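Local structure of 2-dehydropantoate 2-reductase (Bacillus subtilis, 3EGO) at residues 195-199 with 200-204; 153-156 with 157-160; 85-88 with 89-92; 263-266 with 267-271. The protein probably catalyses the NADPH-dependent reduction of ketopantoate (2-dehydropantoate) to pantoate in the pathway to pantothenate. One frame throughout, in Å; residues are numbered along the deposited sequence.

How the contacts relate
All four contacts are local, between residues close in sequence, yet their chemistry follows their place in the fold. Contact 4 is the buried one, a turn of helix 261-274 in the helical C-terminal domain. Contact 1 shares that domain but lies at the start of a short helix and is partly buried, its centre about 23 Å from that of contact 4; here a carboxylate and a water join the aliphatic groups. Contacts 2 and 3, with nearest atoms about 6 Å apart, both pack on strand 70-73. Contact 3 is a surface turn with a charged outer side, whereas contact 2, partly buried, carries a water within its backbone bonding.

Contact 1. Residues 195-199 with 200-204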
ATOM      1  N   LEU A 195      -5.081   2.077  -1.880  1.00 29.46           N
ATOM      2  CA  LEU A 195      -6.255   1.187  -1.973  1.00 31.24           C
ATOM      3  C   LEU A 195      -6.563   0.840  -3.429  1.00 30.92           C
ATOM      4  O   LEU A 195      -7.294  -0.114  -3.702  1.00 33.33           O
ATOM      5  CB  LEU A 195      -7.484   1.839  -1.345  1.00 28.23           C
ATOM      6  CG  LEU A 195      -7.395   2.098   0.159  1.00 29.98           C
ATOM      7  CD1 LEU A 195      -8.401   3.145   0.589  1.00 33.03           C
ATOM      8  CD2 LEU A 195      -7.557   0.824   0.979  1.00 27.63           C
ATOM      9  N   GLN A 196      -5.996   1.641  -4.331  1.00 29.62           N
ATOM     10  CA  GLN A 196      -6.265   1.596  -5.768  1.00 33.82           C
ATOM     11  C   GLN A 196      -7.762   1.579  -6.092  1.00 35.77           C
ATOM     12  O   GLN A 196      -8.252   0.688  -6.794  1.00 37.99           O
ATOM     13  CB  GLN A 196      -5.563   0.404  -6.422  1.00 35.27           C
ATOM     14  CG  GLN A 196      -4.078   0.389  -6.224  1.00 33.98           C
ATOM     15  CD  GLN A 196      -3.444  -0.697  -7.045  1.00 49.02           C
ATOM     16  OE1 GLN A 196      -4.122  -1.361  -7.850  1.00 44.57           O
ATOM     17  NE2 GLN A 196      -2.144  -0.904  -6.850  1.00 48.62           N
ATOM     18  N   VAL A 197      -8.472   2.570  -5.576  1.00 34.93           N
ATOM     19  CA  VAL A 197      -9.889   2.694  -5.831  1.00 37.59           C
ATOM     20  C   VAL A 197     -10.127   4.090  -6.377  1.00 38.80           C
ATOM     21  O   VAL A 197      -9.313   4.980  -6.166  1.00 37.62           O
ATOM     22  CB  VAL A 197     -10.697   2.510  -4.534  1.00 35.60           C
ATOM     23  CG1 VAL A 197     -10.556   1.071  -4.018  1.00 35.79           C
ATOM     24  CG2 VAL A 197     -10.291   3.543  -3.498  1.00 34.73           C
ATOM     25  N   LYS A 198     -11.222   4.282  -7.108  1.00 39.02           N
ATOM     26  CA  LYS A 198     -11.583   5.627  -7.542  1.00 38.50           C
ATOM     27  C   LYS A 198     -11.929   6.460  -6.319  1.00 36.53           C
ATOM     28  O   LYS A 198     -12.229   5.916  -5.271  1.00 36.87           O
ATOM     29  CB  LYS A 198     -12.748   5.567  -8.539  1.00 38.58           C
ATOM     30  CG  LYS A 198     -12.306   5.112  -9.937  1.00 42.77           C
ATOM     31  CD  LYS A 198     -13.321   4.193 -10.612  1.00 45.83           C
ATOM     32  CE  LYS A 198     -12.884   3.884 -12.050  1.00 47.23           C
ATOM     33  NZ  LYS A 198     -13.910   3.119 -12.840  1.00 54.57           N
ATOM     34  N   ASN A 199     -11.885   7.778  -6.466  1.00 38.73           N
ATOM     35  CA  ASN A 199     -12.124   8.713  -5.380  1.00 38.57           C
ATOM     36  C   ASN A 199     -13.431   8.470  -4.643  1.00 41.90           C
ATOM     37  O   ASN A 199     -13.502   8.656  -3.434  1.00 39.89           O
ATOM     38  CB  ASN A 199     -12.138  10.155  -5.895  1.00 38.05           C
ATOM     39  CG  ASN A 199     -10.771  10.648  -6.333  1.00 38.10           C
ATOM     40  OD1 ASN A 199      -9.808   9.891  -6.414  1.00 38.76           O
ATOM     41  ND2 ASN A 199     -10.687  11.941  -6.624  1.00 36.62           N
ATOM     42  N   GLY A 200     -14.484   8.107  -5.379  1.00 40.37           N
ATOM     43  CA  GLY A 200     -15.788   7.956  -4.761  1.00 41.68           C
ATOM     44  C   GLY A 200     -15.800   6.816  -3.761  1.00 41.81           C
ATOM     45  O   GLY A 200     -16.577   6.824  -2.810  1.00 42.19           O
ATOM     46  N   GLU A 201     -14.935   5.830  -3.976  1.00 40.13           N
ATOM     47  CA  GLU A 201     -14.867   4.695  -3.068  1.00 41.12           C
ATOM     48  C   GLU A 201     -14.450   5.095  -1.650  1.00 38.99           C
ATOM     49  O   GLU A 201     -14.756   4.396  -0.699  1.00 39.35           O
ATOM     50  CB  GLU A 201     -13.972   3.575  -3.617  1.00 42.14           C
ATOM     51  CG  GLU A 201     -14.686   2.520  -4.443  1.00 49.74           C
ATOM     52  CD  GLU A 201     -14.105   1.119  -4.207  1.00 60.32           C
ATOM     53  OE1 GLU A 201     -13.713   0.454  -5.193  1.00 65.15           O
ATOM     54  OE2 GLU A 201     -14.017   0.690  -3.028  1.00 66.40           O
ATOM     55  N   LEU A 202     -13.776   6.232  -1.508  1.00 39.47           N
ATOM     56  CA  LEU A 202     -13.448   6.774  -0.172  1.00 38.61           C
ATOM     57  C   LEU A 202     -14.675   7.195   0.640  1.00 42.06           C
ATOM     58  O   LEU A 202     -14.648   7.187   1.873  1.00 40.71           O
ATOM     59  CB  LEU A 202     -12.511   7.975  -0.283  1.00 37.41           C
ATOM     60  CG  LEU A 202     -11.134   7.669  -0.889  1.00 37.71           C
ATOM     61  CD1 LEU A 202     -10.204   8.835  -0.671  1.00 30.79           C
ATOM     62  CD2 LEU A 202     -10.559   6.374  -0.266  1.00 37.73           C
ATOM     63  N   LEU A 203     -15.741   7.580  -0.055  1.00 41.11           N
ATOM     64  CA  LEU A 203     -16.915   8.127   0.605  1.00 42.04           C
ATOM     65  C   LEU A 203     -17.916   7.044   0.931  1.00 41.53           C
ATOM     66  O   LEU A 203     -18.560   7.071   1.983  1.00 42.85           O
ATOM     67  CB  LEU A 203     -17.569   9.176  -0.292  1.00 43.31           C
ATOM     68  CG  LEU A 203     -16.899  10.527  -0.493  1.00 44.65           C
ATOM     69  CD1 LEU A 203     -17.804  11.346  -1.402  1.00 49.57           C
ATOM     70  CD2 LEU A 203     -16.671  11.245   0.834  1.00 48.23           C
ATOM     71  N   THR A 204     -18.025   6.069   0.041  1.00 43.83           N
ATOM     72  CA  THR A 204     -19.055   5.046   0.161  1.00 45.93           C
ATOM     73  C   THR A 204     -18.609   3.795   0.932  1.00 46.15           C
ATOM     74  O   THR A 204     -19.400   2.874   1.102  1.00 44.65           O
ATOM     75  CB  THR A 204     -19.584   4.620  -1.218  1.00 47.55           C
ATOM     76  OG1 THR A 204     -18.533   4.001  -1.972  1.00 48.22           O
ATOM     77  CG2 THR A 204     -20.128   5.829  -2.000  1.00 48.99           C
TER
HETATM   78  O   HOH W   1     -12.657   1.876  -7.767  1.00 49.76           O
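The flat carboxylate of Glu201 lies across the methyl CG1 of Val197, which sits over its face, 3.4 Å from CG1 to OE1 of Glu201, and does not point at one oxygen. The other flat group, the Asn199 amide, turns away from Glu201; its ND2 bonds to Thr242 OG1. Glu201 is the last residue of a type I beta turn, Lys198 to Glu201, that links helix 174-195 to helix 201-204 in the C-terminal domain, and it folds its side chain over Val197, just ahead of the turn; Gln196, with positive phi, breaks the first helix. A bend at chi2 (-143°) brings the Glu201 chain back across Val197 at about a right angle, and OE1 then takes a bond from a water that in turn accepts from Lys198 N, 2.9 Å away. With only a methyl left after an alanine replacement of Glu201, Val197 CG1 is likely to lose its cover and the water the acceptor that ties it to the turn. Asn199 is thought, by similarity, to bind substrate, and its side chain lies about 6 Å from that of Asn189, given the same role. The turn itself is closed by Glu201 N to Lys198 O, 3.0 Å, and Leu202 N to Asn199 O follows at 3.1 Å. Leu202 touches Met212 of helix 206-223. Its methyl CD2 receives two apolar neighbours from the preceding segment, Leu195 CD1 at 4.0 Å and Val197 CG2 at 4.3 Å.

Contact 2. Residues 153-156 with 157-160; sequences DRLN and ILFQ
Leu155 and Phe159 both set CG anti to their own carbonyl carbon (chi1 -56° and -65°), and four residues apart this makes the two side chains run side by side in the same direction. The result is an i to i+4 pair in the loop between strands 142-146 and 168-170, which packs on the mixed sheet that includes the Rossmann-type strands 70-73 and 94-97. Leu155 CD1 rests against CE2 of the Phe159 ring at 3.8 Å, while the other methyl, CD2, meets Leu158 CD1 at 3.7 Å, so the two branches of one leucine serve two partners. Leu155 and Leu158 cross obliquely. All three side chains reach Leu70 of strand 70-73, and Phe159 also makes a T-shaped (edge-to-face) contact with Trp144. The backbone follows the same spacing: Phe159 N donates to Leu155 O at 2.9 Å, with an N-H...O angle of 156°. Ile157 to Gln160 then form a type I beta turn. On the outer side Asn156 ND2 makes a weak bond back to Asp153 OD1, 3.3 Å away. Arg154 leads away from the contact, its NE bonded to Asn94 OD1. One turn is not closed directly: between the carbonyl of Arg154 and the amide of Leu158 stands a water, bridging a pair that would bond directly in a regular helix. It donates to Arg154 O at 2.6 Å and accepts from Leu158 N at 2.8 Å.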
ATOM      1  N   ASP A 153       1.045  44.625  -7.140  1.00 30.14           N
ATOM      2  CA  ASP A 153       0.751  45.485  -8.287  1.00 34.56           C
ATOM      3  C   ASP A 153       1.691  45.193  -9.446  1.00 31.69           C
ATOM      4  O   ASP A 153       1.336  45.402 -10.590  1.00 31.66           O
ATOM      5  CB  ASP A 153       0.785  46.967  -7.898  1.00 35.16           C
ATOM      6  CG  ASP A 153      -0.446  47.383  -7.109  1.00 43.80           C
ATOM      7  OD1 ASP A 153      -1.489  46.653  -7.125  1.00 42.06           O
ATOM      8  OD2 ASP A 153      -0.364  48.462  -6.488  1.00 52.12           O
ATOM      9  N   ARG A 154       2.878  44.675  -9.144  1.00 31.91           N
ATOM     10  CA  ARG A 154       3.820  44.290 -10.202  1.00 34.19           C
ATOM     11  C   ARG A 154       3.214  43.412 -11.305  1.00 33.12           C
ATOM     12  O   ARG A 154       3.652  43.471 -12.449  1.00 34.78           O
ATOM     13  CB  ARG A 154       5.082  43.624  -9.618  1.00 34.20           C
ATOM     14  CG  ARG A 154       6.130  44.615  -9.148  1.00 33.18           C
ATOM     15  CD  ARG A 154       7.364  43.946  -8.549  1.00 36.31           C
ATOM     16  NE  ARG A 154       8.288  43.368  -9.526  1.00 40.29           N
ATOM     17  CZ  ARG A 154       9.154  44.065 -10.264  1.00 47.99           C
ATOM     18  NH1 ARG A 154       9.186  45.395 -10.197  1.00 45.63           N
ATOM     19  NH2 ARG A 154       9.975  43.431 -11.097  1.00 50.82           N
ATOM     20  N   LEU A 155       2.198  42.619 -10.978  1.00 32.57           N
ATOM     21  CA  LEU A 155       1.590  41.763 -12.000  1.00 35.51           C
ATOM     22  C   LEU A 155       0.341  42.325 -12.677  1.00 35.35           C
ATOM     23  O   LEU A 155      -0.291  41.618 -13.470  1.00 34.77           O
ATOM     24  CB  LEU A 155       1.299  40.379 -11.447  1.00 31.75           C
ATOM     25  CG  LEU A 155       2.498  39.652 -10.841  1.00 32.22           C
ATOM     26  CD1 LEU A 155       2.115  38.247 -10.481  1.00 27.51           C
ATOM     27  CD2 LEU A 155       3.761  39.686 -11.741  1.00 30.03           C
ATOM     28  N   ASN A 156       0.010  43.591 -12.382  1.00 35.84           N
ATOM     29  CA  ASN A 156      -1.219  44.243 -12.866  1.00 34.66           C
ATOM     30  C   ASN A 156      -1.299  44.319 -14.368  1.00 33.29           C
ATOM     31  O   ASN A 156      -2.326  43.975 -14.952  1.00 36.18           O
ATOM     32  CB  ASN A 156      -1.329  45.704 -12.349  1.00 37.25           C
ATOM     33  CG  ASN A 156      -1.789  45.806 -10.894  1.00 43.04           C
ATOM     34  OD1 ASN A 156      -2.195  44.816 -10.271  1.00 44.71           O
ATOM     35  ND2 ASN A 156      -1.735  47.035 -10.346  1.00 48.56           N
ATOM     36  N   ILE A 157      -0.230  44.794 -14.995  1.00 33.01           N
ATOM     37  CA  ILE A 157      -0.247  44.977 -16.434  1.00 34.28           C
ATOM     38  C   ILE A 157      -0.202  43.605 -17.054  1.00 33.51           C
ATOM     39  O   ILE A 157      -0.987  43.310 -17.962  1.00 34.94           O
ATOM     40  CB  ILE A 157       0.890  45.915 -16.940  1.00 33.95           C
ATOM     41  CG1 ILE A 157       0.662  47.340 -16.434  1.00 37.85           C
ATOM     42  CG2 ILE A 157       0.932  45.955 -18.452  1.00 34.01           C
ATOM     43  CD1 ILE A 157       1.868  48.266 -16.661  1.00 39.63           C
ATOM     44  N   LEU A 158       0.654  42.735 -16.512  1.00 34.46           N
ATOM     45  CA  LEU A 158       0.789  41.386 -17.064  1.00 30.80           C
ATOM     46  C   LEU A 158      -0.575  40.709 -17.136  1.00 28.54           C
ATOM     47  O   LEU A 158      -0.925  40.170 -18.168  1.00 31.59           O
ATOM     48  CB  LEU A 158       1.790  40.538 -16.270  1.00 30.09           C
ATOM     49  CG  LEU A 158       3.272  40.843 -16.531  1.00 32.97           C
ATOM     50  CD1 LEU A 158       4.109  40.501 -15.313  1.00 29.76           C
ATOM     51  CD2 LEU A 158       3.752  40.102 -17.805  1.00 34.98           C
ATOM     52  N   PHE A 159      -1.342  40.751 -16.041  1.00 24.57           N
ATOM     53  CA  PHE A 159      -2.586  40.041 -15.934  1.00 27.15           C
ATOM     54  C   PHE A 159      -3.809  40.925 -16.161  1.00 31.57           C
ATOM     55  O   PHE A 159      -4.927  40.508 -15.892  1.00 30.93           O
ATOM     56  CB  PHE A 159      -2.728  39.333 -14.579  1.00 25.68           C
ATOM     57  CG  PHE A 159      -1.737  38.237 -14.351  1.00 26.54           C
ATOM     58  CD1 PHE A 159      -1.106  37.595 -15.421  1.00 24.71           C
ATOM     59  CD2 PHE A 159      -1.423  37.841 -13.038  1.00 28.66           C
ATOM     60  CE1 PHE A 159      -0.185  36.561 -15.185  1.00 22.72           C
ATOM     61  CE2 PHE A 159      -0.514  36.800 -12.788  1.00 29.03           C
ATOM     62  CZ  PHE A 159       0.111  36.165 -13.874  1.00 29.43           C
ATOM     63  N   GLN A 160      -3.597  42.124 -16.693  1.00 34.20           N
ATOM     64  CA  GLN A 160      -4.696  43.056 -16.936  1.00 37.96           C
ATOM     65  C   GLN A 160      -5.775  42.451 -17.827  1.00 35.33           C
ATOM     66  O   GLN A 160      -6.964  42.582 -17.543  1.00 36.63           O
ATOM     67  CB  GLN A 160      -4.170  44.360 -17.577  1.00 36.94           C
ATOM     68  CG  GLN A 160      -5.279  45.410 -17.755  1.00 43.38           C
ATOM     69  CD  GLN A 160      -4.815  46.698 -18.409  1.00 45.74           C
ATOM     70  OE1 GLN A 160      -3.663  46.819 -18.854  1.00 49.03           O
ATOM     71  NE2 GLN A 160      -5.720  47.684 -18.467  1.00 50.20           N
TER
HETATM   72  O   HOH W   2       2.680  43.708 -14.862  1.00 34.68           O

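Contact 3. Residues 85-88 with 89-92; sequences SSLE and RIGK
Leu87 and Ile90 make the close-packed side of this contact, lying alongside each other and pointing the same way, with Leu87 CD2 3.8 Å from Ile90 CD1. Ile90 reaches this position with CG1 set between its backbone N and carbonyl carbon (chi1 48°), the crowded position, which also brings CG1 to 3.6 Å from Leu87 O. That carbonyl is bonded to His115 NE2. A valine at Ile90 lacks CD1, so Leu87 CD2 would probably be left without that partner, with a gap likely to open toward Leu71. The backbone is held by a type I beta turn, Ser86 to Arg89, closed by Arg89 N to Ser86 O at 3.0 Å.

The outer side is looser. The Arg89 chain, bent at chi3, runs back over the preceding turn and places NE 3.3 Å from Ser85 O. The opposite charge of Glu88 is near but not touching, with OE1 4.8 Å from Arg89 NH2.

The turn lies between helix 80-86 and strand 94-97, in the beta-alpha-beta crossover that begins with strand 70-73. Leu87 and Ile90 both settle on Leu71 of that strand and on Ile64, while Leu87 and Glu88 also touch Trp111.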
ATOM      1  N   SER A  85      18.594  26.763  -9.314  1.00 50.03           N
ATOM      2  CA  SER A  85      20.006  27.022  -9.658  1.00 49.20           C
ATOM      3  C   SER A  85      20.143  27.974 -10.840  1.00 50.23           C
ATOM      4  O   SER A  85      21.028  28.837 -10.860  1.00 50.40           O
ATOM      5  CB  SER A  85      20.750  25.711  -9.925  1.00 48.72           C
ATOM      6  OG  SER A  85      21.094  25.074  -8.706  1.00 42.68           O
ATOM      7  N   SER A  86      19.269  27.825 -11.826  1.00 49.41           N
ATOM      8  CA  SER A  86      19.206  28.797 -12.907  1.00 52.03           C
ATOM      9  C   SER A  86      18.678  30.135 -12.411  1.00 52.17           C
ATOM     10  O   SER A  86      19.119  31.191 -12.859  1.00 50.96           O
ATOM     11  CB  SER A  86      18.322  28.303 -14.035  1.00 51.99           C
ATOM     12  OG  SER A  86      18.661  26.971 -14.378  1.00 57.05           O
ATOM     13  N   LEU A  87      17.733  30.092 -11.482  1.00 53.66           N
ATOM     14  CA  LEU A  87      17.054  31.319 -11.069  1.00 54.28           C
ATOM     15  C   LEU A  87      18.012  32.268 -10.332  1.00 56.63           C
ATOM     16  O   LEU A  87      17.682  33.425 -10.064  1.00 55.55           O
ATOM     17  CB  LEU A  87      15.797  30.997 -10.244  1.00 53.58           C
ATOM     18  CG  LEU A  87      14.682  30.266 -11.024  1.00 47.03           C
ATOM     19  CD1 LEU A  87      13.400  30.196 -10.216  1.00 46.86           C
ATOM     20  CD2 LEU A  87      14.419  30.909 -12.365  1.00 39.87           C
ATOM     21  N   GLU A  88      19.207  31.773 -10.030  1.00 58.91           N
ATOM     22  CA  GLU A  88      20.228  32.586  -9.373  1.00 59.73           C
ATOM     23  C   GLU A  88      21.137  33.332 -10.358  1.00 59.96           C
ATOM     24  O   GLU A  88      21.710  34.367 -10.019  1.00 60.95           O
ATOM     25  CB  GLU A  88      21.049  31.729  -8.417  1.00 59.46           C
ATOM     26  CG  GLU A  88      20.232  31.187  -7.249  1.00 63.12           C
ATOM     27  CD  GLU A  88      20.801  29.893  -6.691  1.00 67.51           C
ATOM     28  OE1 GLU A  88      21.692  29.318  -7.351  1.00 72.45           O
ATOM     29  OE2 GLU A  88      20.360  29.444  -5.606  1.00 69.36           O
ATOM     30  N   ARG A  89      21.243  32.831 -11.580  1.00 59.29           N
ATOM     31  CA  ARG A  89      22.148  33.415 -12.562  1.00 59.19           C
ATOM     32  C   ARG A  89      21.482  34.399 -13.526  1.00 58.80           C
ATOM     33  O   ARG A  89      22.078  34.803 -14.532  1.00 59.31           O
ATOM     34  CB  ARG A  89      22.855  32.300 -13.338  1.00 60.99           C
ATOM     35  CG  ARG A  89      23.670  31.385 -12.436  1.00 62.81           C
ATOM     36  CD  ARG A  89      24.187  30.169 -13.172  1.00 66.71           C
ATOM     37  NE  ARG A  89      23.944  28.977 -12.372  1.00 71.69           N
ATOM     38  CZ  ARG A  89      24.763  28.524 -11.431  1.00 72.86           C
ATOM     39  NH1 ARG A  89      25.906  29.151 -11.180  1.00 74.70           N
ATOM     40  NH2 ARG A  89      24.439  27.440 -10.745  1.00 72.68           N
ATOM     41  N   ILE A  90      20.246  34.783 -13.225  1.00 56.61           N
ATOM     42  CA  ILE A  90      19.540  35.759 -14.038  1.00 55.10           C
ATOM     43  C   ILE A  90      19.226  37.008 -13.222  1.00 52.87           C
ATOM     44  O   ILE A  90      19.301  36.999 -11.993  1.00 50.45           O
ATOM     45  CB  ILE A  90      18.207  35.191 -14.579  1.00 55.38           C
ATOM     46  CG1 ILE A  90      17.423  34.525 -13.451  1.00 54.53           C
ATOM     47  CG2 ILE A  90      18.466  34.221 -15.721  1.00 57.80           C
ATOM     48  CD1 ILE A  90      16.044  34.055 -13.871  1.00 54.00           C
ATOM     49  N   GLY A  91      18.843  38.071 -13.912  1.00 52.11           N
ATOM     50  CA  GLY A  91      18.464  39.302 -13.237  1.00 51.42           C
ATOM     51  C   GLY A  91      17.206  39.137 -12.398  1.00 51.06           C
ATOM     52  O   GLY A  91      16.379  38.239 -12.637  1.00 50.88           O
ATOM     53  N   LYS A  92      17.057  40.003 -11.406  1.00 47.50           N
ATOM     54  CA  LYS A  92      15.921  39.913 -10.525  1.00 45.01           C
ATOM     55  C   LYS A  92      14.687  40.083 -11.395  1.00 43.77           C
ATOM     56  O   LYS A  92      14.714  40.834 -12.372  1.00 40.68           O
ATOM     57  CB  LYS A  92      15.987  40.985  -9.428  1.00 47.81           C
ATOM     58  CG  LYS A  92      15.405  42.335  -9.822  1.00 47.16           C
TER

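Contact 4. Residues 263-266 with 267-271; sequences AIIG and YLLKE
Ile265 and Gly266, from within a wider pi-type turn at 263-266, accept from the next turn of helix 261-274, Leu269 N to Ile265 O at 2.9 Å and Lys270 N to Gly266 O at 3.1 Å. Ile264 O, in that wider turn, is buried with no hydrogen-bond partner in the model; Leu268 covers it instead, CD1 at 3.7 Å. Ile265 and Leu269 lie side by side, pointing the same way, with Ile265 CG2 4.1 Å from Leu269 CG, and both meet Tyr286 of helix 280-291. Helix 261-274 is packed into the helical C-terminal domain: Leu268 reaches Ala186 of helix 174-195 and Ile222 of helix 206-223. The side chain of Ile264 is about 4 Å from that of Asn185, which probably binds substrate, and from that of Glu260, which probably binds NADP(+). Tyr267 swings its ring to a different side, CG anti to the backbone N (chi1 163°). Glu271 CG sits 3.8 Å above one ring face, toward the rim, and His106 stacks on the ring while its NE2 bonds to Glu271 OE2. On the exposed side the Lys270 chain lies along the preceding turn, CG 3.3 Å from Gly266 O.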
ATOM      1  N   ALA A 263       6.142  16.422  -2.041  1.00 35.84           N
ATOM      2  CA  ALA A 263       5.573  17.780  -2.089  1.00 35.27           C
ATOM      3  C   ALA A 263       4.251  17.878  -1.351  1.00 33.33           C
ATOM      4  O   ALA A 263       3.914  18.923  -0.813  1.00 39.41           O
ATOM      5  CB  ALA A 263       5.407  18.238  -3.532  1.00 35.19           C
ATOM      6  N   ILE A 264       3.500  16.793  -1.307  1.00 32.76           N
ATOM      7  CA  ILE A 264       2.228  16.789  -0.603  1.00 32.62           C
ATOM      8  C   ILE A 264       2.417  16.331   0.836  1.00 33.51           C
ATOM      9  O   ILE A 264       2.070  17.061   1.793  1.00 33.52           O
ATOM     10  CB  ILE A 264       1.201  15.891  -1.282  1.00 31.39           C
ATOM     11  CG1 ILE A 264       0.873  16.382  -2.705  1.00 36.75           C
ATOM     12  CG2 ILE A 264      -0.060  15.772  -0.455  1.00 33.08           C
ATOM     13  CD1 ILE A 264      -0.191  17.424  -2.760  1.00 47.44           C
ATOM     14  N   ILE A 265       2.928  15.115   1.005  1.00 29.77           N
ATOM     15  CA  ILE A 265       2.960  14.523   2.335  1.00 28.34           C
ATOM     16  C   ILE A 265       4.199  14.924   3.086  1.00 28.30           C
ATOM     17  O   ILE A 265       4.117  15.186   4.298  1.00 29.31           O
ATOM     18  CB  ILE A 265       2.914  12.959   2.314  1.00 30.33           C
ATOM     19  CG1 ILE A 265       1.809  12.432   1.390  1.00 30.31           C
ATOM     20  CG2 ILE A 265       2.731  12.425   3.746  1.00 31.27           C
ATOM     21  CD1 ILE A 265       1.994  10.970   1.032  1.00 26.16           C
ATOM     22  N   GLY A 266       5.338  14.912   2.389  1.00 28.31           N
ATOM     23  CA  GLY A 266       6.651  15.191   2.982  1.00 32.53           C
ATOM     24  C   GLY A 266       6.692  16.572   3.616  1.00 36.21           C
ATOM     25  O   GLY A 266       7.416  16.826   4.608  1.00 35.43           O
ATOM     26  N   TYR A 267       5.904  17.475   3.057  1.00 32.69           N
ATOM     27  CA  TYR A 267       5.806  18.815   3.655  1.00 34.61           C
ATOM     28  C   TYR A 267       5.046  18.826   4.996  1.00 33.90           C
ATOM     29  O   TYR A 267       5.469  19.481   5.964  1.00 34.59           O
ATOM     30  CB  TYR A 267       5.189  19.787   2.655  1.00 34.31           C
ATOM     31  CG  TYR A 267       4.681  21.047   3.287  1.00 33.01           C
ATOM     32  CD1 TYR A 267       5.490  22.164   3.395  1.00 42.60           C
ATOM     33  CD2 TYR A 267       3.386  21.128   3.737  1.00 26.82           C
ATOM     34  CE1 TYR A 267       5.025  23.338   3.966  1.00 36.74           C
ATOM     35  CE2 TYR A 267       2.903  22.294   4.305  1.00 37.18           C
ATOM     36  CZ  TYR A 267       3.735  23.389   4.428  1.00 35.28           C
ATOM     37  OH  TYR A 267       3.278  24.569   5.004  1.00 38.83           O
ATOM     38  N   LEU A 268       3.910  18.132   5.044  1.00 33.12           N
ATOM     39  CA  LEU A 268       3.176  17.928   6.271  1.00 30.22           C
ATOM     40  C   LEU A 268       4.067  17.242   7.329  1.00 33.26           C
ATOM     41  O   LEU A 268       4.047  17.616   8.507  1.00 30.39           O
ATOM     42  CB  LEU A 268       1.932  17.093   6.006  1.00 29.36           C
ATOM     43  CG  LEU A 268       0.839  17.867   5.246  1.00 31.68           C
ATOM     44  CD1 LEU A 268      -0.214  16.942   4.694  1.00 24.00           C
ATOM     45  CD2 LEU A 268       0.161  18.892   6.159  1.00 27.58           C
ATOM     46  N   LEU A 269       4.861  16.263   6.906  1.00 29.98           N
ATOM     47  CA  LEU A 269       5.727  15.554   7.873  1.00 30.78           C
ATOM     48  C   LEU A 269       6.748  16.512   8.495  1.00 32.28           C
ATOM     49  O   LEU A 269       6.934  16.502   9.712  1.00 33.37           O
ATOM     50  CB  LEU A 269       6.407  14.348   7.240  1.00 28.56           C
ATOM     51  CG  LEU A 269       5.397  13.277   6.751  1.00 30.04           C
ATOM     52  CD1 LEU A 269       6.156  12.084   6.169  1.00 32.31           C
ATOM     53  CD2 LEU A 269       4.457  12.806   7.839  1.00 34.90           C
ATOM     54  N   LYS A 270       7.382  17.333   7.664  1.00 30.23           N
ATOM     55  CA  LYS A 270       8.357  18.316   8.142  1.00 35.35           C
ATOM     56  C   LYS A 270       7.708  19.285   9.091  1.00 35.95           C
ATOM     57  O   LYS A 270       8.286  19.645  10.116  1.00 34.76           O
ATOM     58  CB  LYS A 270       8.995  19.067   6.982  1.00 38.41           C
ATOM     59  CG  LYS A 270       9.988  18.201   6.225  1.00 46.36           C
ATOM     60  CD  LYS A 270      10.298  18.765   4.864  1.00 48.64           C
ATOM     61  CE  LYS A 270      11.645  18.259   4.399  1.00 54.92           C
ATOM     62  NZ  LYS A 270      12.116  19.021   3.209  1.00 59.10           N
ATOM     63  N   GLU A 271       6.486  19.686   8.767  1.00 34.51           N
ATOM     64  CA  GLU A 271       5.742  20.600   9.636  1.00 36.21           C
ATOM     65  C   GLU A 271       5.264  19.987  10.955  1.00 35.43           C
ATOM     66  O   GLU A 271       5.264  20.673  11.992  1.00 35.78           O
ATOM     67  CB  GLU A 271       4.573  21.236   8.869  1.00 33.36           C
ATOM     68  CG  GLU A 271       5.032  22.225   7.834  1.00 38.78           C
ATOM     69  CD  GLU A 271       5.576  23.477   8.484  1.00 41.41           C
ATOM     70  OE1 GLU A 271       4.917  23.957   9.425  1.00 46.79           O
ATOM     71  OE2 GLU A 271       6.649  23.950   8.066  1.00 42.70           O
TER